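Local coordinates for lantibiotic dehydratase (PDB 5EHK), which probably dehydrates serine and threonine residues of the NAI-107 lantibiotic precursor peptide by tRNA-dependent glutamylation followed by glutamate elimination, at residues L748-D751 against E752-T756; A995-S998 against S999-G1002. All coordinates share one frame; numbering follows the deposited sequence.

Contact 1 (L748-D751 against E752-T756); sequences LLRD and ELRRT
E752 N bonds to L748 O at 2.9 Å, the shortest of the backbone bonds that join L748-D751 to the residues after it. R754 N lies 3.0 Å from R750 O in a nearly straight bond (166°), and L753 N to L749 O and R755 N to D751 O repeat the same i to i+4 spacing. R754 starts with CG beside its own backbone N (chi1 -61°), which brings the chain back over the preceding turn: its CG folds over R750 O, and its CD comes within 4.4 Å of R750 CG. The long aliphatic stems of two arginines suit this partly open flank.

The acidic residues D751 and E752 both meet R131 of helix 119-138 through salt bridges. E752 also bends at chi2 (69°), and its OE2 reaches R755 NH1 at 2.7 Å, at the edge of the guanidinium and in its plane; T756 OG1 donates to the same OE2 from above the carboxylate plane, at 3.0 Å. A buried carboxylate is thus probably well compensated. L748 packs on helix 119-138, L749 on helix 707-721, both on L738 of strand 735-739, and L753 on M694 and L697, whereas R754 and R755 are exposed. Together these features make the last turns of an amphipathic alpha-helix, closed by an i to i+3 Glu-Arg salt bridge and a threonine where helical backbone angles end.

Contact 2 (A995-S998 against S999-G1002); sequences AWMS and STGG
The chain turns tightly from W996 to T1000 through bonds of i to i+3 spacing: S999 N reaches W996 O at 3.0 Å, and T1000 N makes a weak bond to M997 O at 3.4 Å. S999 reinforces the first with its side chain. Its OG, placed between its backbone N and carbonyl carbon (chi1 58°), folds back and donates to W996 O at 2.6 Å, in the carbonyl plane and on a lone pair, whereas the S999 N-H comes from above that plane. One carbonyl is therefore held from two directions by a single serine, a residue short enough to bond back to its own chain.

M997 and T1000 lie side by side and point the same way. Bends at chi2 and chi3 curl the methionine, bringing its CE 4.0 Å from T1000 CG2, while T1000 CB lies over M997 O. The flexible thioether can shape itself to the branched threonine. S998 OG bonds to A994 O one turn back and to Q1105. G1001 then has a fully extended backbone (phi 180°) that glycine adopts readily.

M997 and T1000 both pack on helix 1090-1109. W996 fits its indole between helices 950-965 and 1068-1085, with its NE1 bonded to G966 O and its ring meeting F965 nearly at right angles, so this last part of the helix and the turn after it are wedged among three longer helices.

In the fold
Contact 1 and contact 2 do not touch: their centres are 67 Å apart and their nearest atoms about 55 Å. They lie on opposite sides of the chain's centre, 35 Å and 37 Å from it, and follow one another along the sequence. Both lie where a helix gives way to a loop, but residues 748-756 finish a helix flanked by strand 735-739 as well as by helices, whereas residues 995-1002 leave a short helix amid helices. Residues 995-1002 belong to the C-terminal dehydratase family region, which in related enzymes carries out glutamate elimination; the N-terminal family region, which reaches the helix of contact 1, is associated there with glutamylation.

Contact 1 (L748-D751 against E752-T756)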
ATOM      1  N   LEU A 748      28.078 -22.753 -21.990  1.00 48.16           N
ATOM      2  CA  LEU A 748      27.510 -21.452 -22.270  1.00 46.02           C
ATOM      3  C   LEU A 748      26.318 -21.202 -21.353  1.00 48.16           C
ATOM      4  O   LEU A 748      26.098 -20.074 -20.896  1.00 45.34           O
ATOM      5  CB  LEU A 748      27.107 -21.350 -23.738  1.00 44.59           C
ATOM      6  CG  LEU A 748      26.705 -19.941 -24.180  1.00 49.89           C
ATOM      7  CD1 LEU A 748      27.900 -19.004 -24.191  1.00 45.59           C
ATOM      8  CD2 LEU A 748      26.061 -20.002 -25.549  1.00 47.93           C
ATOM      9  N   LEU A 749      25.557 -22.264 -21.092  1.00 44.79           N
ATOM     10  CA  LEU A 749      24.406 -22.192 -20.205  1.00 40.10           C
ATOM     11  C   LEU A 749      24.864 -21.934 -18.782  1.00 45.00           C
ATOM     12  O   LEU A 749      24.159 -21.291 -18.008  1.00 51.02           O
ATOM     13  CB  LEU A 749      23.574 -23.475 -20.261  1.00 39.42           C
ATOM     14  CG  LEU A 749      22.419 -23.586 -19.253  1.00 33.58           C
ATOM     15  CD1 LEU A 749      21.266 -22.721 -19.673  1.00 27.58           C
ATOM     16  CD2 LEU A 749      21.953 -25.021 -19.047  1.00 40.96           C
ATOM     17  N   ARG A 750      26.045 -22.425 -18.431  1.00 40.96           N
ATOM     18  CA  ARG A 750      26.532 -22.232 -17.074  1.00 47.65           C
ATOM     19  C   ARG A 750      26.938 -20.782 -16.869  1.00 49.42           C
ATOM     20  O   ARG A 750      26.582 -20.165 -15.869  1.00 56.02           O
ATOM     21  CB  ARG A 750      27.698 -23.169 -16.765  1.00 58.78           C
ATOM     22  CG  ARG A 750      28.196 -23.117 -15.320  1.00 58.67           C
ATOM     23  CD  ARG A 750      29.317 -24.130 -15.143  1.00 61.48           C
ATOM     24  NE  ARG A 750      29.882 -24.165 -13.797  1.00 65.34           N
ATOM     25  CZ  ARG A 750      30.780 -25.063 -13.409  1.00 67.27           C
ATOM     26  NH1 ARG A 750      31.213 -25.976 -14.268  1.00 65.38           N
ATOM     27  NH2 ARG A 750      31.255 -25.048 -12.171  1.00 73.54           N
ATOM     28  N   ASP A 751      27.683 -20.242 -17.827  1.00 48.75           N
ATOM     29  CA  ASP A 751      28.139 -18.862 -17.763  1.00 48.14           C
ATOM     30  C   ASP A 751      26.944 -17.923 -17.773  1.00 51.20           C
ATOM     31  O   ASP A 751      26.905 -16.935 -17.036  1.00 51.62           O
ATOM     32  CB  ASP A 751      29.034 -18.552 -18.960  1.00 49.86           C
ATOM     33  CG  ASP A 751      29.784 -17.242 -18.808  1.00 58.10           C
ATOM     34  OD1 ASP A 751      30.103 -16.856 -17.661  1.00 65.54           O
ATOM     35  OD2 ASP A 751      30.044 -16.588 -19.840  1.00 59.11           O
ATOM     36  N   GLU A 752      25.968 -18.243 -18.615  1.00 52.26           N
ATOM     37  CA  GLU A 752      24.776 -17.415 -18.744  1.00 52.94           C
ATOM     38  C   GLU A 752      23.942 -17.420 -17.464  1.00 51.88           C
ATOM     39  O   GLU A 752      23.286 -16.428 -17.146  1.00 48.77           O
ATOM     40  CB  GLU A 752      23.936 -17.845 -19.952  1.00 44.76           C
ATOM     41  CG  GLU A 752      22.769 -16.921 -20.257  1.00 43.50           C
ATOM     42  CD  GLU A 752      23.200 -15.550 -20.774  1.00 54.61           C
ATOM     43  OE1 GLU A 752      24.174 -15.458 -21.555  1.00 50.46           O
ATOM     44  OE2 GLU A 752      22.558 -14.552 -20.388  1.00 59.39           O
ATOM     45  N   LEU A 753      23.943 -18.547 -16.751  1.00 50.46           N
ATOM     46  CA  LEU A 753      23.187 -18.653 -15.506  1.00 49.19           C
ATOM     47  C   LEU A 753      23.865 -17.939 -14.335  1.00 49.37           C
ATOM     48  O   LEU A 753      23.200 -17.294 -13.527  1.00 48.33           O
ATOM     49  CB  LEU A 753      22.886 -20.111 -15.159  1.00 45.98           C
ATOM     50  CG  LEU A 753      21.997 -20.315 -13.926  1.00 46.72           C
ATOM     51  CD1 LEU A 753      20.810 -19.370 -13.944  1.00 43.49           C
ATOM     52  CD2 LEU A 753      21.520 -21.755 -13.842  1.00 46.41           C
ATOM     53  N   ARG A 754      25.185 -18.048 -14.252  1.00 51.25           N
ATOM     54  CA  ARG A 754      25.933 -17.321 -13.234  1.00 53.60           C
ATOM     55  C   ARG A 754      25.668 -15.843 -13.445  1.00 53.87           C
ATOM     56  O   ARG A 754      25.502 -15.075 -12.495  1.00 55.45           O
ATOM     57  CB  ARG A 754      27.435 -17.598 -13.365  1.00 59.35           C
ATOM     58  CG  ARG A 754      27.843 -19.063 -13.179  1.00 66.40           C
ATOM     59  CD  ARG A 754      29.322 -19.290 -13.501  1.00 68.02           C
ATOM     60  NE  ARG A 754      30.199 -18.525 -12.616  1.00 85.03           N
ATOM     61  CZ  ARG A 754      31.526 -18.490 -12.713  1.00 83.85           C
ATOM     62  NH1 ARG A 754      32.145 -19.179 -13.663  1.00 75.68           N
ATOM     63  NH2 ARG A 754      32.233 -17.761 -11.860  1.00 86.61           N
ATOM     64  N   ARG A 755      25.604 -15.468 -14.715  1.00 54.74           N
ATOM     65  CA  ARG A 755      25.426 -14.085 -15.130  1.00 52.71           C
ATOM     66  C   ARG A 755      23.977 -13.589 -15.007  1.00 52.72           C
ATOM     67  O   ARG A 755      23.743 -12.472 -14.564  1.00 59.11           O
ATOM     68  CB  ARG A 755      25.951 -13.915 -16.557  1.00 53.83           C
ATOM     69  CG  ARG A 755      25.635 -12.588 -17.183  1.00 58.83           C
ATOM     70  CD  ARG A 755      26.112 -12.523 -18.622  1.00 62.42           C
ATOM     71  NE  ARG A 755      25.702 -11.267 -19.235  1.00 66.98           N
ATOM     72  CZ  ARG A 755      24.560 -11.097 -19.884  1.00 72.61           C
ATOM     73  NH1 ARG A 755      23.727 -12.114 -20.032  1.00 63.67           N
ATOM     74  NH2 ARG A 755      24.261  -9.913 -20.402  1.00 92.08           N
ATOM     75  N   THR A 756      23.009 -14.411 -15.398  1.00 50.68           N
ATOM     76  CA  THR A 756      21.605 -14.002 -15.347  1.00 52.21           C
ATOM     77  C   THR A 756      20.764 -15.007 -14.562  1.00 55.86           C
ATOM     78  O   THR A 756      20.139 -15.884 -15.157  1.00 54.74           O
ATOM     79  CB  THR A 756      21.006 -13.897 -16.770  1.00 54.77           C
ATOM     80  OG1 THR A 756      21.995 -13.396 -17.679  1.00 61.82           O
ATOM     81  CG2 THR A 756      19.797 -12.979 -16.785  1.00 54.98           C
TER

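Contact 2 (A995-S998 against S999-G1002)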
ATOM      1  N   ALA A 995     -39.081  16.520  -5.541  1.00 34.28           N
ATOM      2  CA  ALA A 995     -38.318  16.944  -6.718  1.00 37.49           C
ATOM      3  C   ALA A 995     -36.846  16.708  -6.477  1.00 38.26           C
ATOM      4  O   ALA A 995     -36.250  15.803  -7.048  1.00 39.59           O
ATOM      5  CB  ALA A 995     -38.562  18.416  -7.019  1.00 31.89           C
ATOM      6  N   TRP A 996     -36.275  17.499  -5.577  1.00 41.70           N
ATOM      7  CA  TRP A 996     -34.846  17.422  -5.292  1.00 36.77           C
ATOM      8  C   TRP A 996     -34.379  16.090  -4.682  1.00 33.09           C
ATOM      9  O   TRP A 996     -33.357  15.548  -5.097  1.00 34.31           O
ATOM     10  CB  TRP A 996     -34.431  18.604  -4.427  1.00 30.62           C
ATOM     11  CG  TRP A 996     -34.728  19.901  -5.078  1.00 27.56           C
ATOM     12  CD1 TRP A 996     -35.580  20.874  -4.630  1.00 28.77           C
ATOM     13  CD2 TRP A 996     -34.173  20.383  -6.302  1.00 25.26           C
ATOM     14  NE1 TRP A 996     -35.590  21.930  -5.509  1.00 28.80           N
ATOM     15  CE2 TRP A 996     -34.736  21.651  -6.544  1.00 26.49           C
ATOM     16  CE3 TRP A 996     -33.258  19.866  -7.216  1.00 23.61           C
ATOM     17  CZ2 TRP A 996     -34.411  22.406  -7.660  1.00 22.86           C
ATOM     18  CZ3 TRP A 996     -32.941  20.612  -8.320  1.00 25.95           C
ATOM     19  CH2 TRP A 996     -33.512  21.870  -8.535  1.00 27.03           C
ATOM     20  N   MET A 997     -35.133  15.538  -3.737  1.00 30.73           N
ATOM     21  CA  MET A 997     -34.735  14.266  -3.152  1.00 33.12           C
ATOM     22  C   MET A 997     -34.676  13.147  -4.200  1.00 41.61           C
ATOM     23  O   MET A 997     -34.043  12.120  -3.976  1.00 45.49           O
ATOM     24  CB  MET A 997     -35.666  13.861  -2.003  1.00 38.03           C
ATOM     25  CG  MET A 997     -35.569  14.740  -0.771  1.00 36.99           C
ATOM     26  SD  MET A 997     -33.881  14.990  -0.181  1.00 29.77           S
ATOM     27  CE  MET A 997     -33.315  13.316   0.123  1.00 27.83           C
ATOM     28  N   SER A 998     -35.309  13.337  -5.353  1.00 40.01           N
ATOM     29  CA  SER A 998     -35.298  12.282  -6.362  1.00 43.20           C
ATOM     30  C   SER A 998     -33.991  12.246  -7.146  1.00 44.71           C
ATOM     31  O   SER A 998     -33.651  11.214  -7.746  1.00 48.30           O
ATOM     32  CB  SER A 998     -36.512  12.356  -7.295  1.00 42.12           C
ATOM     33  OG  SER A 998     -37.719  12.159  -6.579  1.00 44.36           O
ATOM     34  N   SER A 999     -33.274  13.370  -7.152  1.00 38.73           N
ATOM     35  CA  SER A 999     -32.023  13.482  -7.912  1.00 45.62           C
ATOM     36  C   SER A 999     -30.878  12.865  -7.109  1.00 43.82           C
ATOM     37  O   SER A 999     -29.715  12.858  -7.525  1.00 35.81           O
ATOM     38  CB  SER A 999     -31.692  14.942  -8.190  1.00 39.82           C
ATOM     39  OG  SER A 999     -31.593  15.649  -6.971  1.00 37.12           O
ATOM     40  N   THR A1000     -31.243  12.331  -5.955  1.00 41.02           N
ATOM     41  CA  THR A1000     -30.299  11.932  -4.939  1.00 34.95           C
ATOM     42  C   THR A1000     -30.022  10.419  -4.910  1.00 46.51           C
ATOM     43  O   THR A1000     -29.102   9.965  -4.231  1.00 53.60           O
ATOM     44  CB  THR A1000     -30.790  12.461  -3.589  1.00 37.27           C
ATOM     45  OG1 THR A1000     -29.738  13.177  -2.938  1.00 29.27           O
ATOM     46  CG2 THR A1000     -31.339  11.349  -2.703  1.00 36.41           C
ATOM     47  N   GLY A1001     -30.809   9.640  -5.648  1.00 48.05           N
ATOM     48  CA  GLY A1001     -30.587   8.205  -5.711  1.00 52.30           C
ATOM     49  C   GLY A1001     -31.542   7.398  -6.579  1.00 59.33           C
ATOM     50  O   GLY A1001     -32.629   7.856  -6.939  1.00 56.00           O
ATOM     51  N   GLY A1002     -31.107   6.189  -6.931  1.00 61.42           N
ATOM     52  CA  GLY A1002     -31.924   5.243  -7.666  1.00 60.33           C
ATOM     53  C   GLY A1002     -32.941   4.682  -6.700  1.00 62.01           C
ATOM     54  O   GLY A1002     -32.655   4.568  -5.510  1.00 60.76           O
TER